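Local coordinates for protein LacI family sugar-binding transcriptional regulator (Enterococcus faecalis V583, PDB 4RK0) that binds ribose in the cleft between its two lobes and probably regulates transcription by binding DNA in response to a sugar, at residues A[90-95]-A[102-107]; A[95-100]-A[136-141]; A[189-194]-A[220-225]. All blocks are in the same frame, centred on the assembly; numbering follows the deposited sequence.

Contacts 1 and 2 adjoin, their centres about 9 Å apart, and share Gln95; contact 3 lies on the other side of the chain's centre, about 29 Å from contact 1 and about 26 Å from contact 2 between centres. Contact 1 pairs strands 90-93 and 103-107 in the seven-stranded sheet of one lobe. The loop joining those strands reaches, in contact 2, the start of helix 138-150 in the other lobe, so the segments of the two contacts alternate along the chain. Contact 3 follows in sequence and packs helix 187-199 on loop 220-225. Contacts 1 and 2 thus bring parts of both lobes to one ribose, while contact 3 lies in the second lobe beside the other subunit.

Contact 1: residues A[90-95]-A[102-107]; sequences FIVLDQ and SDAVLT. With RIB (alpha-D-ribofuranose), chain E.
Two parallel neighbouring strands, 90-93 and 103-107, meet here in the buried middle of the seven-stranded sheet, their axes 4.7 Å apart. Val92 is gripped through both backbone groups: its N donates to Asp103 O at 3.3 Å, coming from above the carbonyl plane, and its O takes the N-H of Val105 at 3.1 Å almost along the C=O axis. Asp103 O also accepts the hydroxyl of Ser102, OG lying between backbone N and carbonyl carbon (chi1 71°). On one face CG2 of Val92 rests on CB of Ala104 (3.6 Å). On the other, CD1 of Ile91 reaches obliquely over CB of Asp103 and CG2 of Val105, beneath helix 233-249, while the Asp103 carboxylate turns to Arg247 and the N-H of Glu256. Beside Asp94 a water stands between the chains, taking its N-H and donating to Val105 O. Asp94, CG anti to its N (chi1 -155°), turns its carboxylate to the sugar: OD1 accepts from ribose O2 at 2.6 Å, and OD2 from O1, less certainly because OD2 is crowded in the model. Ligand-binding residues in the loops that follow parallel strands are typical of the periplasmic-binding-protein-like fold.

Contact 2: residues A[95-100]-A[136-141]; sequences QKKAEG and APVNIQ. With RIB (alpha-D-ribofuranose), chain E.
The ribose cleft is closed here from two lobes: Gln95, in the loop after strand 90-93, meets the first turn of helix 138-150, where Pro137 is the N-cap residue. Gln95 holds CG anti to its carbonyl carbon (chi1 -56°) and runs on extended, side by side with the Pro137 ring and pointing the same way. CB of Gln95 lies beside Pro137 CB, and farther along OE1 of Gln95 comes within 3.6 Å of Pro137 CG. At the tip NE2 faces the sugar and donates to ribose O4 at 3.3 Å and, weakly, to O1.

Asn139 approaches the same anomeric hydroxyl from the helix. Its CG sits between backbone N and carbonyl carbon (chi1 67°); this and the turn of the amide put OD1 against CA of Gln95 at 3.4 Å and ND2 toward the ligand. ND2 donates to ribose O1 at 2.9 Å in a nearly straight bond (163°). Ile140 adds an apolar tip, its CD1 3.8 Å from ribose O1. No direct hydrogen bond joins the two segments; instead one water donates to Gln95 O at 2.7 Å and accepts the N-H of Val138, tying the loop to the helix start. At the outer edge CD of Lys97 skims CG1 of Val138, while NZ of Lys97 donates to the carbonyl O of the following residue, Ala98. With Gln95 and Asn139 both donating to O1, the Gln95 bond weakly, residues of both lobes meet at the anomeric end of the sugar, as in the interdomain cleft of LacI-type and periplasmic sugar-binding proteins.

Contact 3: residues A[189-194]-A[220-225]; sequences IAFGLY and EYVSPP
Ile189 opens the segment inside helix 187-199, packed on strand 181-184, and its O receives the N-H of Leu193 one turn on. Ala190 likewise packs on Ala184, and its O accepts from Tyr194 N in the regular helix pattern. Phe191 is the first to meet loop 220-225. With CG anti to its carbonyl carbon (chi1 -57°), its side chain crosses that of Val222 at about a right angle, CD1 lying 3.9 Å from Val222 CG1 and CE1 near both methyls. Met218 of the second subunit also packs on both Phe191 and Val222, so this apolar cluster borders the dimer interface.

Leu193 packs on strands 181-184 and 209-211 and on helix 164-175. Tyr194 carries most of the contact. Its CE2 touches CG2 of Val222 at 3.7 Å and CD of Pro224 at the same distance, and the ring edge lies along the loop backbone, with Pro224 O near the ring plane. The hydroxyl donates to that oxygen at 2.6 Å, arriving somewhat above the carbonyl plane. Pro224 follows a cis peptide bond, and its ring CD comes back against the tyrosine.

Chemically, an aromatic and aliphatic seam is closed by one short polar bond: the buried phenol finds its acceptor in a backbone carbonyl, and this bond, with the apolar packing of Val222 and Pro224, joins the loop at its cis peptide to the helix.

Contact 1: residues A[90-95]-A[102-107]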
ATOM      1  N   PHE A  90      10.800  19.111 -13.964  1.00 27.11           N
ATOM      2  CA  PHE A  90      10.696  18.153 -12.874  1.00 37.92           C
ATOM      3  C   PHE A  90      10.519  18.830 -11.517  1.00 40.24           C
ATOM      4  O   PHE A  90      10.646  20.039 -11.363  1.00 36.72           O
ATOM      5  CB  PHE A  90      11.941  17.266 -12.847  1.00 30.61           C
ATOM      6  CG  PHE A  90      13.200  17.997 -12.435  1.00 39.25           C
ATOM      7  CD1 PHE A  90      13.976  18.664 -13.363  1.00 40.99           C
ATOM      8  CD2 PHE A  90      13.581  18.039 -11.117  1.00 39.13           C
ATOM      9  CE1 PHE A  90      15.117  19.354 -12.967  1.00 29.33           C
ATOM     10  CE2 PHE A  90      14.713  18.715 -10.713  1.00 39.69           C
ATOM     11  CZ  PHE A  90      15.491  19.387 -11.645  1.00 41.20           C
ATOM     12  N   ILE A  91      10.198  18.016 -10.516  1.00 29.36           N
ATOM     13  CA  ILE A  91      10.005  18.481  -9.172  1.00 21.88           C
ATOM     14  C   ILE A  91      10.474  17.351  -8.236  1.00 23.02           C
ATOM     15  O   ILE A  91      10.330  16.193  -8.573  1.00 28.40           O
ATOM     16  CB  ILE A  91       8.520  18.876  -8.923  1.00 31.14           C
ATOM     17  CG1 ILE A  91       8.340  19.492  -7.540  1.00 32.10           C
ATOM     18  CG2 ILE A  91       7.579  17.695  -9.160  1.00 27.40           C
ATOM     19  CD1 ILE A  91       7.089  20.366  -7.472  1.00 32.18           C
ATOM     20  N   VAL A  92      11.106  17.744  -7.145  1.00 27.35           N
ATOM     21  CA  VAL A  92      11.666  16.820  -6.156  1.00 34.53           C
ATOM     22  C   VAL A  92      10.960  16.944  -4.795  1.00 36.39           C
ATOM     23  O   VAL A  92      10.375  17.964  -4.429  1.00 31.60           O
ATOM     24  CB  VAL A  92      13.201  16.993  -5.965  1.00 37.30           C
ATOM     25  CG1 VAL A  92      13.922  16.987  -7.306  1.00 32.82           C
ATOM     26  CG2 VAL A  92      13.573  18.208  -5.125  1.00 34.89           C
ATOM     27  N   LEU A  93      11.015  15.867  -4.041  1.00 26.47           N
ATOM     28  CA  LEU A  93      10.415  15.827  -2.762  1.00 31.46           C
ATOM     29  C   LEU A  93      10.931  14.602  -2.036  1.00 32.85           C
ATOM     30  O   LEU A  93      11.612  13.730  -2.608  1.00 27.27           O
ATOM     31  CB  LEU A  93       8.885  15.730  -2.872  1.00 27.49           C
ATOM     32  CG  LEU A  93       8.309  14.447  -3.441  1.00 28.75           C
ATOM     33  CD1 LEU A  93       6.828  14.312  -3.019  1.00 33.27           C
ATOM     34  CD2 LEU A  93       8.486  14.318  -4.932  1.00 28.85           C
ATOM     35  N   ASP A  94      10.589  14.590  -0.767  1.00 25.23           N
ATOM     36  CA  ASP A  94      10.762  13.446   0.111  1.00 29.82           C
ATOM     37  C   ASP A  94      12.245  13.050   0.211  1.00 22.63           C
ATOM     38  O   ASP A  94      13.056  13.878   0.659  1.00 28.58           O
ATOM     39  CB  ASP A  94       9.889  12.285  -0.333  1.00 27.88           C
ATOM     40  CG  ASP A  94       9.570  11.348   0.849  1.00 34.25           C
ATOM     41  OD1 ASP A  94       9.030  11.838   1.869  1.00 32.23           O
ATOM     42  OD2 ASP A  94       9.933  10.174   0.801  1.00 31.16           O
ATOM     43  N   GLN A  95      12.592  11.816  -0.157  1.00 29.30           N
ATOM     44  CA  GLN A  95      13.989  11.325  -0.036  1.00 26.46           C
ATOM     45  C   GLN A  95      14.923  11.939  -1.052  1.00 33.71           C
ATOM     46  O   GLN A  95      16.119  11.803  -0.889  1.00 30.37           O
ATOM     47  CB  GLN A  95      14.086   9.813  -0.191  1.00 23.01           C
ATOM     48  CG  GLN A  95      13.187   9.120   0.829  1.00 24.20           C
ATOM     49  CD  GLN A  95      13.390   7.615   0.895  1.00 29.02           C
ATOM     50  OE1 GLN A  95      14.266   7.059   0.252  1.00 29.65           O
ATOM     51  NE2 GLN A  95      12.573   6.961   1.688  1.00 27.83           N
ATOM     52  N   SER A 102      15.418  24.071  -8.583  1.00 44.30           N
ATOM     53  CA  SER A 102      14.300  23.323  -9.068  1.00 38.50           C
ATOM     54  C   SER A 102      13.128  23.597  -8.151  1.00 28.30           C
ATOM     55  O   SER A 102      13.250  24.223  -7.093  1.00 35.16           O
ATOM     56  CB  SER A 102      14.596  21.822  -9.121  1.00 83.16           C
ATOM     57  OG  SER A 102      14.678  21.272  -7.828  1.00 48.60           O
ATOM     58  N   ASP A 103      11.990  23.117  -8.602  1.00 37.18           N
ATOM     59  CA  ASP A 103      10.851  23.043  -7.757  1.00 28.49           C
ATOM     60  C   ASP A 103      11.059  21.911  -6.750  1.00 41.87           C
ATOM     61  O   ASP A 103      11.748  20.931  -7.044  1.00 34.60           O
ATOM     62  CB  ASP A 103       9.600  22.739  -8.603  1.00 35.60           C
ATOM     63  CG  ASP A 103       9.195  23.907  -9.477  1.00 50.89           C
ATOM     64  OD1 ASP A 103       9.609  25.039  -9.184  1.00 42.95           O
ATOM     65  OD2 ASP A 103       8.450  23.687 -10.450  1.00 43.28           O
ATOM     66  N   ALA A 104      10.445  22.063  -5.586  1.00 35.43           N
ATOM     67  CA  ALA A 104      10.451  21.044  -4.520  1.00 37.75           C
ATOM     68  C   ALA A 104       9.302  21.258  -3.541  1.00 51.50           C
ATOM     69  O   ALA A 104       8.931  22.387  -3.216  1.00 35.46           O
ATOM     70  CB  ALA A 104      11.774  21.061  -3.761  1.00 34.16           C
ATOM     71  N   VAL A 105       8.737  20.169  -3.043  1.00 28.26           N
ATOM     72  CA  VAL A 105       7.751  20.289  -1.957  1.00 27.92           C
ATOM     73  C   VAL A 105       8.214  19.422  -0.798  1.00 32.22           C
ATOM     74  O   VAL A 105       8.296  18.215  -0.957  1.00 30.90           O
ATOM     75  CB  VAL A 105       6.372  19.808  -2.398  1.00 27.11           C
ATOM     76  CG1 VAL A 105       5.350  20.213  -1.334  1.00 26.98           C
ATOM     77  CG2 VAL A 105       6.021  20.406  -3.753  1.00 35.03           C
ATOM     78  N   LEU A 106       8.535  20.045   0.331  1.00 26.55           N
ATOM     79  CA  LEU A 106       9.004  19.344   1.505  1.00 37.29           C
ATOM     80  C   LEU A 106       7.885  19.254   2.529  1.00 39.04           C
ATOM     81  O   LEU A 106       6.863  19.941   2.415  1.00 29.94           O
ATOM     82  CB  LEU A 106      10.178  20.097   2.114  1.00 33.99           C
ATOM     83  CG  LEU A 106      11.477  20.022   1.275  1.00 37.43           C
ATOM     84  CD1 LEU A 106      11.422  20.936   0.063  1.00 40.78           C
ATOM     85  CD2 LEU A 106      12.684  20.317   2.150  1.00 49.34           C
ATOM     86  N   THR A 107       8.056  18.395   3.528  1.00 23.35           N
ATOM     87  CA  THR A 107       7.275  18.515   4.716  1.00 31.32           C
ATOM     88  C   THR A 107       8.253  18.796   5.835  1.00 29.65           C
ATOM     89  O   THR A 107       9.478  18.611   5.682  1.00 34.28           O
ATOM     90  CB  THR A 107       6.413  17.276   5.002  1.00 32.29           C
ATOM     91  OG1 THR A 107       7.265  16.188   5.353  1.00 35.50           O
ATOM     92  CG2 THR A 107       5.593  16.903   3.803  1.00 33.17           C
TER
HETATM   93  O5  RIB E 401       7.294   6.168   5.685  1.00 29.42           O
HETATM   94  C5  RIB E 401       8.103   6.246   4.522  1.00 42.42           C
HETATM   95  C4  RIB E 401       9.101   7.280   4.818  1.00 60.23           C
HETATM   96  O4  RIB E 401      10.126   7.424   3.802  1.00 31.87           O
HETATM   97  C3  RIB E 401       8.124   8.433   4.939  1.00 24.60           C
HETATM   98  O3  RIB E 401       8.294   8.846   6.297  1.00 23.42           O
HETATM   99  C2  RIB E 401       8.611   9.342   3.807  1.00 23.02           C
HETATM  100  O2  RIB E 401       8.751  10.676   4.229  1.00 22.43           O
HETATM  101  C1  RIB E 401       9.862   8.694   3.189  1.00 43.37           C
HETATM  102  O1  RIB E 401      10.952   9.596   3.108  1.00 33.90           O
HETATM  103  O   HOH W   1       8.154  21.496 -11.594  1.00 37.37           O
HETATM  104  O   HOH W   2       8.694  16.031   0.839  1.00 33.37           O

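Contact 2: residues A[95-100]-A[136-141]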
ATOM      1  N   GLN A  95      12.592  11.816  -0.157  1.00 29.30           N
ATOM      2  CA  GLN A  95      13.989  11.325  -0.036  1.00 26.46           C
ATOM      3  C   GLN A  95      14.923  11.939  -1.052  1.00 33.71           C
ATOM      4  O   GLN A  95      16.119  11.803  -0.889  1.00 30.37           O
ATOM      5  CB  GLN A  95      14.086   9.813  -0.191  1.00 23.01           C
ATOM      6  CG  GLN A  95      13.187   9.120   0.829  1.00 24.20           C
ATOM      7  CD  GLN A  95      13.390   7.615   0.895  1.00 29.02           C
ATOM      8  OE1 GLN A  95      14.266   7.059   0.252  1.00 29.65           O
ATOM      9  NE2 GLN A  95      12.573   6.961   1.688  1.00 27.83           N
ATOM     10  N   LYS A  96      14.396  12.562  -2.102  1.00 28.83           N
ATOM     11  CA  LYS A  96      15.252  13.320  -3.043  1.00 27.44           C
ATOM     12  C   LYS A  96      15.517  14.722  -2.541  1.00 32.34           C
ATOM     13  O   LYS A  96      14.607  15.550  -2.471  1.00 35.33           O
ATOM     14  CB  LYS A  96      14.618  13.420  -4.428  1.00 22.14           C
ATOM     15  CG  LYS A  96      15.393  14.266  -5.446  1.00 28.90           C
ATOM     16  CD  LYS A  96      16.791  13.672  -5.729  1.00 30.67           C
ATOM     17  CE  LYS A  96      17.730  14.680  -6.403  1.00 47.72           C
ATOM     18  NZ  LYS A  96      19.165  14.271  -6.337  1.00 52.38           N
ATOM     19  N   LYS A  97      16.776  14.984  -2.206  1.00 29.08           N
ATOM     20  CA  LYS A  97      17.216  16.256  -1.709  1.00 33.70           C
ATOM     21  C   LYS A  97      17.261  17.323  -2.830  1.00 40.22           C
ATOM     22  O   LYS A  97      17.698  17.043  -3.936  1.00 36.94           O
ATOM     23  CB  LYS A  97      18.594  16.085  -1.056  1.00 52.42           C
ATOM     24  CG  LYS A  97      19.356  17.358  -0.740  1.00 71.93           C
ATOM     25  CD  LYS A  97      18.655  18.223   0.286  1.00 55.16           C
ATOM     26  CE  LYS A  97      19.588  19.331   0.748  1.00 85.01           C
ATOM     27  NZ  LYS A  97      18.901  20.648   0.744  1.00 72.65           N
ATOM     28  N   ALA A  98      16.753  18.519  -2.534  1.00 35.72           N
ATOM     29  CA  ALA A  98      16.734  19.613  -3.491  1.00 50.96           C
ATOM     30  C   ALA A  98      18.072  20.339  -3.455  1.00 43.32           C
ATOM     31  O   ALA A  98      18.582  20.670  -2.384  1.00 49.35           O
ATOM     32  CB  ALA A  98      15.612  20.588  -3.161  1.00 46.31           C
ATOM     33  N   GLU A  99      18.615  20.612  -4.631  1.00 55.91           N
ATOM     34  CA  GLU A  99      19.783  21.489  -4.737  1.00 91.31           C
ATOM     35  C   GLU A  99      19.379  22.971  -4.561  1.00159.53           C
ATOM     36  O   GLU A  99      20.114  23.759  -3.954  1.00 59.83           O
ATOM     37  CB  GLU A  99      20.566  21.250  -6.042  1.00 81.08           C
ATOM     38  CG  GLU A  99      19.739  20.861  -7.265  1.00109.80           C
ATOM     39  CD  GLU A  99      20.584  20.263  -8.367  1.00107.83           C
ATOM     40  OE1 GLU A  99      20.101  19.328  -9.040  1.00114.35           O
ATOM     41  OE2 GLU A  99      21.731  20.714  -8.561  1.00105.16           O
ATOM     42  N   GLY A 100      18.200  23.343  -5.051  1.00 59.06           N
ATOM     43  CA  GLY A 100      17.728  24.730  -4.950  1.00101.08           C
ATOM     44  C   GLY A 100      17.550  25.451  -6.278  1.00122.08           C
ATOM     45  O   GLY A 100      17.149  26.618  -6.295  1.00 59.51           O
ATOM     46  N   ALA A 136      20.830   7.610   6.159  1.00 30.36           N
ATOM     47  CA  ALA A 136      19.444   7.979   5.942  1.00 37.46           C
ATOM     48  C   ALA A 136      19.336   9.093   4.915  1.00 37.49           C
ATOM     49  O   ALA A 136      20.213   9.946   4.856  1.00 30.39           O
ATOM     50  CB  ALA A 136      18.849   8.425   7.267  1.00 27.69           C
ATOM     51  N   PRO A 137      18.249   9.116   4.114  1.00 33.40           N
ATOM     52  CA  PRO A 137      17.966  10.290   3.297  1.00 30.35           C
ATOM     53  C   PRO A 137      17.872  11.538   4.142  1.00 30.52           C
ATOM     54  O   PRO A 137      17.614  11.450   5.340  1.00 26.27           O
ATOM     55  CB  PRO A 137      16.617   9.961   2.653  1.00 36.62           C
ATOM     56  CG  PRO A 137      16.587   8.474   2.612  1.00 38.53           C
ATOM     57  CD  PRO A 137      17.291   8.025   3.854  1.00 31.76           C
ATOM     58  N   VAL A 138      18.128  12.703   3.535  1.00 29.24           N
ATOM     59  CA  VAL A 138      18.225  13.935   4.317  1.00 34.35           C
ATOM     60  C   VAL A 138      16.937  14.284   5.080  1.00 28.19           C
ATOM     61  O   VAL A 138      17.005  14.671   6.239  1.00 25.38           O
ATOM     62  CB  VAL A 138      18.665  15.123   3.432  1.00 34.40           C
ATOM     63  CG1 VAL A 138      18.644  16.414   4.226  1.00 33.69           C
ATOM     64  CG2 VAL A 138      20.079  14.855   2.899  1.00 39.22           C
ATOM     65  N   ASN A 139      15.781  14.084   4.446  1.00 26.27           N
ATOM     66  CA  ASN A 139      14.521  14.362   5.085  1.00 31.80           C
ATOM     67  C   ASN A 139      14.363  13.552   6.364  1.00 30.00           C
ATOM     68  O   ASN A 139      13.940  14.071   7.388  1.00 28.04           O
ATOM     69  CB  ASN A 139      13.353  14.162   4.089  1.00 27.76           C
ATOM     70  CG  ASN A 139      13.157  12.699   3.653  1.00 45.18           C
ATOM     71  OD1 ASN A 139      14.110  11.958   3.337  1.00 25.91           O
ATOM     72  ND2 ASN A 139      11.895  12.297   3.571  1.00 27.62           N
ATOM     73  N   ILE A 140      14.801  12.301   6.326  1.00 23.87           N
ATOM     74  CA  ILE A 140      14.693  11.435   7.483  1.00 26.14           C
ATOM     75  C   ILE A 140      15.704  11.834   8.549  1.00 28.33           C
ATOM     76  O   ILE A 140      15.343  11.933   9.715  1.00 25.38           O
ATOM     77  CB  ILE A 140      14.824   9.959   7.085  1.00 28.91           C
ATOM     78  CG1 ILE A 140      13.571   9.587   6.286  1.00 36.17           C
ATOM     79  CG2 ILE A 140      14.980   9.115   8.331  1.00 29.18           C
ATOM     80  CD1 ILE A 140      13.658   8.295   5.507  1.00 34.96           C
ATOM     81  N   GLN A 141      16.928  12.167   8.117  1.00 29.06           N
ATOM     82  CA  GLN A 141      17.961  12.611   9.014  1.00 37.78           C
ATOM     83  C   GLN A 141      17.488  13.846   9.759  1.00 31.75           C
ATOM     84  O   GLN A 141      17.707  13.961  10.945  1.00 29.23           O
ATOM     85  CB  GLN A 141      19.282  12.926   8.258  1.00 30.62           C
ATOM     86  CG  GLN A 141      20.478  13.032   9.207  1.00 44.23           C
ATOM     87  CD  GLN A 141      20.879  11.697   9.832  1.00 40.71           C
ATOM     88  OE1 GLN A 141      21.107  11.591  11.046  1.00 37.30           O
ATOM     89  NE2 GLN A 141      20.969  10.672   9.006  1.00 35.42           N
TER
HETATM   90  O5  RIB E 401       7.294   6.168   5.685  1.00 29.42           O
HETATM   91  C5  RIB E 401       8.103   6.246   4.522  1.00 42.42           C
HETATM   92  C4  RIB E 401       9.101   7.280   4.818  1.00 60.23           C
HETATM   93  O4  RIB E 401      10.126   7.424   3.802  1.00 31.87           O
HETATM   94  C3  RIB E 401       8.124   8.433   4.939  1.00 24.60           C
HETATM   95  O3  RIB E 401       8.294   8.846   6.297  1.00 23.42           O
HETATM   96  C2  RIB E 401       8.611   9.342   3.807  1.00 23.02           C
HETATM   97  O2  RIB E 401       8.751  10.676   4.229  1.00 22.43           O
HETATM   98  C1  RIB E 401       9.862   8.694   3.189  1.00 43.37           C
HETATM   99  O1  RIB E 401      10.952   9.596   3.108  1.00 33.90           O
HETATM  100  O   HOH W   3      18.237  12.571   0.564  1.00 39.16           O

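Contact 3: residues A[189-194]-A[220-225]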
ATOM      1  N   ILE A 189       8.413   1.000  10.561  1.00 24.53           N
ATOM      2  CA  ILE A 189       9.298   0.549  11.641  1.00 25.16           C
ATOM      3  C   ILE A 189       8.537   0.280  12.942  1.00 25.37           C
ATOM      4  O   ILE A 189       8.820  -0.705  13.641  1.00 27.65           O
ATOM      5  CB  ILE A 189      10.416   1.554  11.923  1.00 23.60           C
ATOM      6  CG1 ILE A 189      11.377   1.530  10.743  1.00 24.41           C
ATOM      7  CG2 ILE A 189      11.149   1.215  13.210  1.00 29.88           C
ATOM      8  CD1 ILE A 189      12.538   2.515  10.829  1.00 25.60           C
ATOM      9  N   ALA A 190       7.660   1.207  13.322  1.00 26.23           N
ATOM     10  CA  ALA A 190       6.869   1.073  14.521  1.00 29.47           C
ATOM     11  C   ALA A 190       6.026  -0.216  14.513  1.00 26.15           C
ATOM     12  O   ALA A 190       5.888  -0.885  15.548  1.00 24.23           O
ATOM     13  CB  ALA A 190       5.921   2.253  14.662  1.00 29.09           C
ATOM     14  N   PHE A 191       5.425  -0.515  13.375  1.00 23.91           N
ATOM     15  CA  PHE A 191       4.650  -1.770  13.278  1.00 25.42           C
ATOM     16  C   PHE A 191       5.536  -2.983  13.515  1.00 21.60           C
ATOM     17  O   PHE A 191       5.119  -3.986  14.152  1.00 24.64           O
ATOM     18  CB  PHE A 191       3.885  -1.902  11.959  1.00 25.32           C
ATOM     19  CG  PHE A 191       2.945  -0.767  11.674  1.00 27.44           C
ATOM     20  CD1 PHE A 191       2.347  -0.038  12.709  1.00 23.06           C
ATOM     21  CD2 PHE A 191       2.677  -0.412  10.363  1.00 24.00           C
ATOM     22  CE1 PHE A 191       1.500   1.027  12.441  1.00 24.44           C
ATOM     23  CE2 PHE A 191       1.843   0.653  10.093  1.00 24.36           C
ATOM     24  CZ  PHE A 191       1.256   1.369  11.137  1.00 22.65           C
ATOM     25  N   GLY A 192       6.774  -2.898  13.075  1.00 23.46           N
ATOM     26  CA  GLY A 192       7.737  -3.983  13.273  1.00 26.70           C
ATOM     27  C   GLY A 192       8.072  -4.175  14.725  1.00 30.47           C
ATOM     28  O   GLY A 192       8.119  -5.296  15.214  1.00 24.31           O
ATOM     29  N   LEU A 193       8.321  -3.060  15.402  1.00 24.44           N
ATOM     30  CA  LEU A 193       8.468  -3.019  16.859  1.00 21.41           C
ATOM     31  C   LEU A 193       7.328  -3.669  17.599  1.00 23.73           C
ATOM     32  O   LEU A 193       7.563  -4.517  18.496  1.00 24.69           O
ATOM     33  CB  LEU A 193       8.662  -1.577  17.349  1.00 26.89           C
ATOM     34  CG  LEU A 193       9.898  -0.843  16.799  1.00 27.54           C
ATOM     35  CD1 LEU A 193       9.918   0.604  17.272  1.00 31.37           C
ATOM     36  CD2 LEU A 193      11.152  -1.528  17.236  1.00 26.32           C
ATOM     37  N   TYR A 194       6.116  -3.273  17.254  1.00 23.78           N
ATOM     38  CA  TYR A 194       4.910  -3.885  17.846  1.00 27.27           C
ATOM     39  C   TYR A 194       4.985  -5.416  17.776  1.00 31.77           C
ATOM     40  O   TYR A 194       4.780  -6.092  18.778  1.00 31.68           O
ATOM     41  CB  TYR A 194       3.638  -3.449  17.128  1.00 27.90           C
ATOM     42  CG  TYR A 194       2.963  -2.184  17.623  1.00 23.58           C
ATOM     43  CD1 TYR A 194       3.692  -1.027  17.914  1.00 28.95           C
ATOM     44  CD2 TYR A 194       1.574  -2.119  17.715  1.00 22.29           C
ATOM     45  CE1 TYR A 194       3.061   0.130  18.364  1.00 24.67           C
ATOM     46  CE2 TYR A 194       0.928  -0.973  18.142  1.00 25.32           C
ATOM     47  CZ  TYR A 194       1.671   0.164  18.466  1.00 24.41           C
ATOM     48  OH  TYR A 194       0.963   1.278  18.891  1.00 25.23           O
ATOM     49  N   GLU A 220      -4.407   3.430  13.218  1.00 23.36           N
ATOM     50  CA  GLU A 220      -5.655   3.286  13.998  1.00 26.72           C
ATOM     51  C   GLU A 220      -6.130   1.831  14.101  1.00 32.28           C
ATOM     52  O   GLU A 220      -7.060   1.551  14.838  1.00 35.58           O
ATOM     53  CB  GLU A 220      -6.752   4.130  13.366  1.00 27.27           C
ATOM     54  CG  GLU A 220      -6.386   5.606  13.192  1.00 42.19           C
ATOM     55  CD  GLU A 220      -7.555   6.493  12.813  1.00 66.35           C
ATOM     56  OE1 GLU A 220      -8.508   6.005  12.175  1.00 99.73           O
ATOM     57  OE2 GLU A 220      -7.501   7.701  13.135  1.00 67.08           O
ATOM     58  N   TYR A 221      -5.493   0.921  13.366  1.00 27.71           N
ATOM     59  CA  TYR A 221      -5.825  -0.510  13.360  1.00 29.89           C
ATOM     60  C   TYR A 221      -4.863  -1.438  14.094  1.00 38.03           C
ATOM     61  O   TYR A 221      -5.137  -2.620  14.278  1.00 38.64           O
ATOM     62  CB  TYR A 221      -6.031  -0.963  11.911  1.00 23.59           C
ATOM     63  CG  TYR A 221      -7.066  -0.145  11.262  1.00 26.44           C
ATOM     64  CD1 TYR A 221      -6.758   1.065  10.606  1.00 24.03           C
ATOM     65  CD2 TYR A 221      -8.402  -0.538  11.320  1.00 27.39           C
ATOM     66  CE1 TYR A 221      -7.757   1.831  10.018  1.00 26.88           C
ATOM     67  CE2 TYR A 221      -9.392   0.222  10.754  1.00 27.34           C
ATOM     68  CZ  TYR A 221      -9.078   1.409  10.101  1.00 30.48           C
ATOM     69  OH  TYR A 221     -10.131   2.116   9.558  1.00 31.54           O
ATOM     70  N   VAL A 222      -3.741  -0.917  14.547  1.00 28.42           N
ATOM     71  CA  VAL A 222      -2.845  -1.677  15.400  1.00 26.78           C
ATOM     72  C   VAL A 222      -3.278  -1.498  16.868  1.00 25.70           C
ATOM     73  O   VAL A 222      -4.099  -0.632  17.167  1.00 28.65           O
ATOM     74  CB  VAL A 222      -1.393  -1.303  15.153  1.00 31.78           C
ATOM     75  CG1 VAL A 222      -0.994  -1.786  13.753  1.00 29.69           C
ATOM     76  CG2 VAL A 222      -1.150   0.215  15.271  1.00 26.89           C
ATOM     77  N   SER A 223      -2.714  -2.320  17.748  1.00 30.59           N
ATOM     78  CA  SER A 223      -3.109  -2.364  19.150  1.00 40.74           C
ATOM     79  C   SER A 223      -1.886  -2.230  20.016  1.00 32.55           C
ATOM     80  O   SER A 223      -0.988  -3.084  19.977  1.00 31.24           O
ATOM     81  CB  SER A 223      -3.844  -3.667  19.475  1.00 68.53           C
ATOM     82  OG  SER A 223      -5.243  -3.488  19.295  1.00 82.46           O
ATOM     83  N   PRO A 224      -1.797  -1.123  20.752  1.00 27.02           N
ATOM     84  CA  PRO A 224      -2.769  -0.040  20.767  1.00 28.89           C
ATOM     85  C   PRO A 224      -2.630   0.931  19.582  1.00 25.75           C
ATOM     86  O   PRO A 224      -1.593   0.924  18.930  1.00 28.56           O
ATOM     87  CB  PRO A 224      -2.428   0.685  22.075  1.00 29.59           C
ATOM     88  CG  PRO A 224      -0.951   0.528  22.157  1.00 28.50           C
ATOM     89  CD  PRO A 224      -0.603  -0.817  21.553  1.00 30.68           C
ATOM     90  N   PRO A 225      -3.650   1.785  19.331  1.00 26.17           N
ATOM     91  CA  PRO A 225      -3.521   2.751  18.250  1.00 23.89           C
ATOM     92  C   PRO A 225      -2.262   3.606  18.453  1.00 26.53           C
ATOM     93  O   PRO A 225      -1.952   4.013  19.596  1.00 26.79           O
ATOM     94  CB  PRO A 225      -4.806   3.551  18.311  1.00 33.04           C
ATOM     95  CG  PRO A 225      -5.790   2.596  18.900  1.00 30.23           C
ATOM     96  CD  PRO A 225      -5.043   1.688  19.814  1.00 30.93           C
TER